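One contact in two related proteins. Structure 1 is terminal oxygenase component of carbazole from Janthinobacterium sp., which forms the oxygenase part of carbazole 1,9a-dioxygenase, which dioxygenates carbazole at its angular C-9a and adjacent C-1 positions on the way to 2-aminobiphenyl-2,3-diol: PDB 7BUG (chain A, 1.60 Å), residues C69-V74 and H93-R98. Structure 2 is 2-oxo-1,2-dihydroquinoline 8-monooxygenase, oxygenase component from Pseudomonas putida: PDB 1Z03 (chain B, 1.80 Å), residues C84-V89 and H108-D113. Both blocks share one frame: the second was fitted to the first on N, CA, C and O of the twelve residues, RMSD 0.28 Å. Numbering follows each deposited sequence.

Structure 1 (7BUG); sequences CLHRGV and HAWTYR. With FES (Fe2/s2 (inorganic) cluster), chain C.
The edge of His71 is turned to the face of His93, offset, planes at 80°, as both ND1 atoms bind the same iron of the Rieske [2Fe-2S] cluster; Cys69 SG and Cys90 hold the other. The loop after strand 61-66 supplies Cys69 and His71; the turn into strand 95-98, middle of a three-stranded antiparallel sheet, supplies His93. The Trp95 and His71 rings stack offset (planes at 14°), and His71 CB makes a CH-pi contact 3.5 Å from the centroid of the Trp95 six-membered ring. Leu70 N donates to Tyr97 OH at 3.1 Å, and Cys69 SG stands at the Tyr97 ring edge, 4.1 Å from CZ. Leu70 CB lies 3.8 Å from Trp95 CZ3; its CG, anti to the carbonyl carbon (chi1 -67°), carries CD1 to 3.9 Å from Tyr97 CE1. Farther out, His71 NE2 donates to Asp359 of the second subunit.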
loop_
_atom_site.group_PDB
_atom_site.type_symbol
_atom_site.label_atom_id
_atom_site.label_comp_id
_atom_site.label_asym_id
_atom_site.label_seq_id
_atom_site.Cartn_x
_atom_site.Cartn_y
_atom_site.Cartn_z
ATOM N N CYS A 69 -21.107 -3.270 -14.260
ATOM C CA CYS A 69 -22.383 -2.697 -14.717
ATOM C C CYS A 69 -22.132 -1.400 -15.521
ATOM O O CYS A 69 -21.315 -0.574 -15.108
ATOM C CB CYS A 69 -23.319 -2.475 -13.549
ATOM S SG CYS A 69 -24.983 -2.025 -14.097
ATOM N N LEU A 70 -22.875 -1.196 -16.602
ATOM C CA LEU A 70 -22.806 0.056 -17.412
ATOM C C LEU A 70 -23.241 1.281 -16.619
ATOM O O LEU A 70 -22.875 2.400 -16.974
ATOM C CB LEU A 70 -23.719 -0.097 -18.622
ATOM C CG LEU A 70 -23.296 -1.121 -19.645
ATOM C CD1 LEU A 70 -24.277 -1.121 -20.826
ATOM C CD2 LEU A 70 -21.864 -0.965 -20.104
ATOM N N HIS A 71 -24.085 1.112 -15.613
ATOM C CA HIS A 71 -24.750 2.228 -14.914
ATOM C C HIS A 71 -23.749 2.911 -13.950
ATOM O O HIS A 71 -23.247 4.003 -14.248
ATOM C CB HIS A 71 -26.015 1.664 -14.244
ATOM C CG HIS A 71 -26.761 2.658 -13.472
ATOM N ND1 HIS A 71 -27.381 2.305 -12.288
ATOM C CD2 HIS A 71 -26.986 3.969 -13.693
ATOM C CE1 HIS A 71 -27.999 3.370 -11.802
ATOM N NE2 HIS A 71 -27.776 4.433 -12.694
ATOM N N ARG A 72 -23.485 2.287 -12.797
ATOM C CA ARG A 72 -22.589 2.874 -11.759
ATOM C C ARG A 72 -21.312 2.049 -11.604
ATOM O O ARG A 72 -20.546 2.276 -10.645
ATOM C CB ARG A 72 -23.331 3.076 -10.432
ATOM C CG ARG A 72 -24.599 3.916 -10.546
ATOM C CD ARG A 72 -24.466 5.324 -11.099
ATOM N NE ARG A 72 -23.481 6.090 -10.338
ATOM C CZ ARG A 72 -23.700 6.736 -9.210
ATOM N NH1 ARG A 72 -24.921 6.820 -8.725
ATOM N NH2 ARG A 72 -22.694 7.349 -8.630
ATOM N N GLY A 73 -21.040 1.097 -12.481
ATOM C CA GLY A 73 -19.739 0.415 -12.552
ATOM C C GLY A 73 -19.446 -0.541 -11.425
ATOM O O GLY A 73 -18.277 -0.838 -11.178
ATOM N N VAL A 74 -20.478 -1.038 -10.787
ATOM C CA VAL A 74 -20.302 -2.086 -9.760
ATOM C C VAL A 74 -20.012 -3.431 -10.426
ATOM O O VAL A 74 -20.432 -3.692 -11.538
ATOM C CB VAL A 74 -21.500 -2.177 -8.817
ATOM C CG1 VAL A 74 -21.773 -0.869 -8.085
ATOM C CG2 VAL A 74 -22.755 -2.708 -9.522
ATOM N N HIS A 93 -29.593 -1.533 -9.358
ATOM C CA HIS A 93 -30.807 -0.895 -9.925
ATOM C C HIS A 93 -31.429 -1.815 -10.961
ATOM O O HIS A 93 -32.226 -1.353 -11.729
ATOM C CB HIS A 93 -30.562 0.502 -10.491
ATOM C CG HIS A 93 -29.674 1.336 -9.642
ATOM N ND1 HIS A 93 -28.290 1.254 -9.698
ATOM C CD2 HIS A 93 -29.975 2.315 -8.760
ATOM C CE1 HIS A 93 -27.792 2.110 -8.812
ATOM N NE2 HIS A 93 -28.804 2.787 -8.231
ATOM N N ALA A 94 -31.028 -3.064 -10.987
ATOM C CA ALA A 94 -31.705 -4.107 -11.790
ATOM C C ALA A 94 -31.626 -3.857 -13.297
ATOM O O ALA A 94 -32.488 -4.419 -14.050
ATOM C CB ALA A 94 -33.143 -4.290 -11.355
ATOM N N TRP A 95 -30.580 -3.196 -13.787
ATOM C CA TRP A 95 -30.252 -3.280 -15.223
ATOM C C TRP A 95 -29.990 -4.735 -15.569
ATOM O O TRP A 95 -29.211 -5.443 -14.929
ATOM C CB TRP A 95 -29.067 -2.401 -15.613
ATOM C CG TRP A 95 -29.312 -0.940 -15.521
ATOM C CD1 TRP A 95 -30.105 -0.250 -14.651
ATOM C CD2 TRP A 95 -28.674 0.030 -16.353
ATOM N NE1 TRP A 95 -30.027 1.095 -14.909
ATOM C CE2 TRP A 95 -29.141 1.291 -15.929
ATOM C CE3 TRP A 95 -27.722 -0.057 -17.370
ATOM C CZ2 TRP A 95 -28.670 2.471 -16.509
ATOM C CZ3 TRP A 95 -27.301 1.120 -17.972
ATOM C CH2 TRP A 95 -27.780 2.353 -17.538
ATOM N N THR A 96 -30.676 -5.255 -16.592
ATOM C CA THR A 96 -30.667 -6.677 -16.942
ATOM C C THR A 96 -30.064 -6.871 -18.334
ATOM O O THR A 96 -30.525 -6.216 -19.309
ATOM C CB THR A 96 -32.098 -7.209 -16.880
ATOM O OG1 THR A 96 -32.534 -7.045 -15.524
ATOM C CG2 THR A 96 -32.171 -8.666 -17.279
ATOM N N TYR A 97 -29.102 -7.786 -18.421
ATOM C CA TYR A 97 -28.292 -8.026 -19.628
ATOM C C TYR A 97 -28.479 -9.461 -20.116
ATOM O O TYR A 97 -28.563 -10.401 -19.337
ATOM C CB TYR A 97 -26.825 -7.769 -19.324
ATOM C CG TYR A 97 -26.563 -6.408 -18.720
ATOM C CD1 TYR A 97 -26.305 -5.321 -19.540
ATOM C CD2 TYR A 97 -26.441 -6.243 -17.353
ATOM C CE1 TYR A 97 -25.987 -4.086 -19.020
ATOM C CE2 TYR A 97 -26.147 -5.006 -16.810
ATOM C CZ TYR A 97 -25.906 -3.926 -17.648
ATOM O OH TYR A 97 -25.528 -2.744 -17.054
ATOM N N ARG A 98 -28.528 -9.615 -21.430
ATOM C CA ARG A 98 -28.464 -10.963 -22.037
ATOM C C ARG A 98 -27.033 -11.481 -22.016
ATOM O O ARG A 98 -26.151 -10.783 -22.492
ATOM C CB ARG A 98 -29.018 -10.907 -23.455
ATOM C CG ARG A 98 -30.481 -10.496 -23.491
ATOM C CD ARG A 98 -31.037 -10.939 -24.835
ATOM N NE ARG A 98 -30.520 -10.119 -25.883
ATOM C CZ ARG A 98 -31.218 -9.232 -26.598
ATOM N NH1 ARG A 98 -32.503 -9.010 -26.342
ATOM N NH2 ARG A 98 -30.625 -8.569 -27.577
HETATM FE FE1 FES C . -25.984 -1.848 -11.957
HETATM FE FE2 FES C . -27.168 0.488 -11.276
HETATM S S1 FES C . -28.106 -1.294 -12.258
HETATM S S2 FES C . -25.030 -0.094 -10.927
#

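Structure 2 (1Z03); sequences CLHRGV and HGFTFD. With FES (Fe2/s2 (inorganic) cluster), chain D.
With its edge turned to the face of His108, offset, planes at 89°, His86 shares an iron of the Rieske [2Fe-2S] cluster with that residue: both ND1 atoms bind the same iron, while Cys84 SG and Cys105 hold the other, the two-cysteine, two-histidine ligand set of a Rieske centre. The Phe110 and His86 rings stack offset (planes at 18°), and His86 CB makes a CH-pi contact 3.6 Å from the centroid of the Phe110 ring. Phe112 turns its ring edge to the loop: CZ is 4.1 Å from Cys84 SG. Leu85 has CG between the backbone N and the carbonyl carbon (chi1 59°), which sends CD1 to 3.7 Å from Phe110 CE2 and CD2 to 3.7 Å from Phe112 CE2. Beyond this shell, His86 NE2 is hydrogen-bonded to Asp391 of the second subunit, which probably helps fix the orientation of this ligand.

Comparison
The cluster frame is common to both: Cys69(A), His71(A), Val74(A) and His93(A) keep their places in Cys84(B), His86(B), Val89(B) and His108(B), the comparable CA atoms coincide within the error, and the N-H...S bond from His71(A) N to Cys69(A) SG recurs from His86(B) N to Cys84(B) SG. The changes lie in the turn, on the strand and in the leucine of the loop.

From Trp95(A) to Phe110(B) the indole shrinks to one ring. NE1 of Trp95(A) and CE1 of Phe110(B) fall 0.3 Å apart after superposition, so a carbon takes the place of the indole nitrogen. The cover over histidine persists: CE2 of Trp95(A) is 3.6 Å from CB of His71(A), as is CE2 of Phe110(B) from CB of His86(B). What goes is the far rim, CZ3 and CH2 of Trp95(A). Leu85(B) CD1 stands 2.3 Å apart from the place of CZ3 after superposition, near it but not in it.

The leucine itself is modelled differently: chi1 is -67° in Leu70(A) and 59° in Leu85(B), the CG atoms stand 1.4 Å apart, and the place of CD2 of Leu70(A) is left. Contact with both aromatic neighbours is kept.

Between Tyr97(A) and Phe112(B) the rings superpose, their CZ atoms 0.2 Å apart, but the hydroxyl is absent. With it goes the 3.1 Å hydrogen bond between Leu70(A) N and Tyr97(A) OH, a loss that may leave the loop less firmly tied; the ring edge of Phe112(B) still packs on Cys84(B). At the turn, Gly109(B) lacks the CB of Ala94(A), with phi positive in both.

Structure 2 (1Z03)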
loop_
_atom_site.group_PDB
_atom_site.type_symbol
_atom_site.label_atom_id
_atom_site.label_comp_id
_atom_site.label_asym_id
_atom_site.label_seq_id
_atom_site.Cartn_x
_atom_site.Cartn_y
_atom_site.Cartn_z
ATOM N N CYS B 84 -21.299 -3.323 -14.347
ATOM C CA CYS B 84 -22.585 -2.792 -14.750
ATOM C C CYS B 84 -22.323 -1.460 -15.427
ATOM O O CYS B 84 -21.643 -0.609 -14.869
ATOM C CB CYS B 84 -23.481 -2.579 -13.537
ATOM S SG CYS B 84 -25.116 -1.963 -13.982
ATOM N N LEU B 85 -22.866 -1.269 -16.622
ATOM C CA LEU B 85 -22.649 -0.021 -17.336
ATOM C C LEU B 85 -23.369 1.168 -16.698
ATOM O O LEU B 85 -23.129 2.316 -17.074
ATOM C CB LEU B 85 -23.055 -0.180 -18.810
ATOM C CG LEU B 85 -24.487 -0.572 -19.205
ATOM C CD1 LEU B 85 -25.405 0.661 -19.200
ATOM C CD2 LEU B 85 -24.462 -1.175 -20.607
ATOM N N HIS B 86 -24.243 0.909 -15.726
ATOM C CA HIS B 86 -24.950 2.007 -15.072
ATOM C C HIS B 86 -23.978 2.789 -14.197
ATOM O O HIS B 86 -23.608 3.916 -14.527
ATOM C CB HIS B 86 -26.097 1.497 -14.197
ATOM C CG HIS B 86 -26.869 2.590 -13.517
ATOM N ND1 HIS B 86 -27.371 2.468 -12.239
ATOM C CD2 HIS B 86 -27.250 3.816 -13.951
ATOM C CE1 HIS B 86 -28.027 3.567 -11.913
ATOM N NE2 HIS B 86 -27.969 4.402 -12.936
ATOM N N ARG B 87 -23.570 2.186 -13.081
ATOM C CA ARG B 87 -22.656 2.847 -12.161
ATOM C C ARG B 87 -21.434 2.046 -11.724
ATOM O O ARG B 87 -20.889 2.240 -10.629
ATOM C CB ARG B 87 -23.442 3.387 -10.965
ATOM C CG ARG B 87 -24.451 4.438 -11.434
ATOM C CD ARG B 87 -25.015 5.274 -10.310
ATOM N NE ARG B 87 -24.004 6.122 -9.690
ATOM C CZ ARG B 87 -24.278 7.018 -8.749
ATOM N NH1 ARG B 87 -23.310 7.753 -8.220
ATOM N NH2 ARG B 87 -25.530 7.184 -8.345
ATOM N N GLY B 88 -21.013 1.148 -12.614
ATOM C CA GLY B 88 -19.815 0.349 -12.427
ATOM C C GLY B 88 -19.608 -0.677 -11.334
ATOM O O GLY B 88 -18.450 -0.977 -11.027
ATOM N N VAL B 89 -20.666 -1.219 -10.734
ATOM C CA VAL B 89 -20.449 -2.231 -9.706
ATOM C C VAL B 89 -20.225 -3.569 -10.393
ATOM O O VAL B 89 -20.598 -3.742 -11.551
ATOM C CB VAL B 89 -21.654 -2.364 -8.747
ATOM C CG1 VAL B 89 -21.965 -1.022 -8.130
ATOM C CG2 VAL B 89 -22.856 -2.910 -9.478
ATOM N N HIS B 108 -29.375 -1.540 -9.130
ATOM C CA HIS B 108 -30.531 -0.818 -9.652
ATOM C C HIS B 108 -31.314 -1.596 -10.700
ATOM O O HIS B 108 -32.167 -1.027 -11.375
ATOM C CB HIS B 108 -30.138 0.546 -10.234
ATOM C CG HIS B 108 -29.348 1.413 -9.298
ATOM N ND1 HIS B 108 -27.969 1.462 -9.308
ATOM C CD2 HIS B 108 -29.745 2.275 -8.331
ATOM C CE1 HIS B 108 -27.551 2.317 -8.392
ATOM N NE2 HIS B 108 -28.609 2.823 -7.784
ATOM N N GLY B 109 -31.017 -2.883 -10.855
ATOM C CA GLY B 109 -31.772 -3.693 -11.797
ATOM C C GLY B 109 -31.408 -3.781 -13.272
ATOM O O GLY B 109 -32.121 -4.452 -14.015
ATOM N N PHE B 110 -30.342 -3.123 -13.721
ATOM C CA PHE B 110 -29.966 -3.227 -15.129
ATOM C C PHE B 110 -29.801 -4.707 -15.446
ATOM O O PHE B 110 -29.135 -5.430 -14.715
ATOM C CB PHE B 110 -28.665 -2.481 -15.402
ATOM C CG PHE B 110 -28.855 -1.021 -15.682
ATOM C CD1 PHE B 110 -29.686 -0.244 -14.875
ATOM C CD2 PHE B 110 -28.183 -0.408 -16.737
ATOM C CE1 PHE B 110 -29.840 1.126 -15.117
ATOM C CE2 PHE B 110 -28.332 0.966 -16.987
ATOM C CZ PHE B 110 -29.161 1.731 -16.175
ATOM N N THR B 111 -30.410 -5.149 -16.540
ATOM C CA THR B 111 -30.385 -6.556 -16.927
ATOM C C THR B 111 -29.778 -6.781 -18.306
ATOM O O THR B 111 -30.167 -6.130 -19.278
ATOM C CB THR B 111 -31.813 -7.101 -16.888
ATOM O OG1 THR B 111 -32.349 -6.876 -15.577
ATOM C CG2 THR B 111 -31.845 -8.574 -17.229
ATOM N N PHE B 112 -28.841 -7.723 -18.390
ATOM C CA PHE B 112 -28.149 -7.992 -19.645
ATOM C C PHE B 112 -28.349 -9.399 -20.195
ATOM O O PHE B 112 -28.496 -10.367 -19.443
ATOM C CB PHE B 112 -26.647 -7.725 -19.478
ATOM C CG PHE B 112 -26.339 -6.435 -18.765
ATOM C CD1 PHE B 112 -26.318 -6.380 -17.375
ATOM C CD2 PHE B 112 -26.134 -5.256 -19.486
ATOM C CE1 PHE B 112 -26.103 -5.167 -16.711
ATOM C CE2 PHE B 112 -25.918 -4.036 -18.830
ATOM C CZ PHE B 112 -25.904 -3.996 -17.438
ATOM N N ASP B 113 -28.342 -9.489 -21.522
ATOM C CA ASP B 113 -28.504 -10.752 -22.238
ATOM C C ASP B 113 -27.162 -11.481 -22.198
ATOM O O ASP B 113 -26.154 -10.945 -22.635
ATOM C CB ASP B 113 -28.916 -10.452 -23.689
ATOM C CG ASP B 113 -29.009 -11.696 -24.550
ATOM O OD1 ASP B 113 -28.237 -11.790 -25.529
ATOM O OD2 ASP B 113 -29.848 -12.574 -24.258
HETATM FE FE1 FES D . -27.018 0.679 -11.144
HETATM FE FE2 FES D . -25.908 -1.615 -11.838
HETATM S S1 FES D . -28.045 -1.030 -12.104
HETATM S S2 FES D . -24.887 0.069 -10.779
#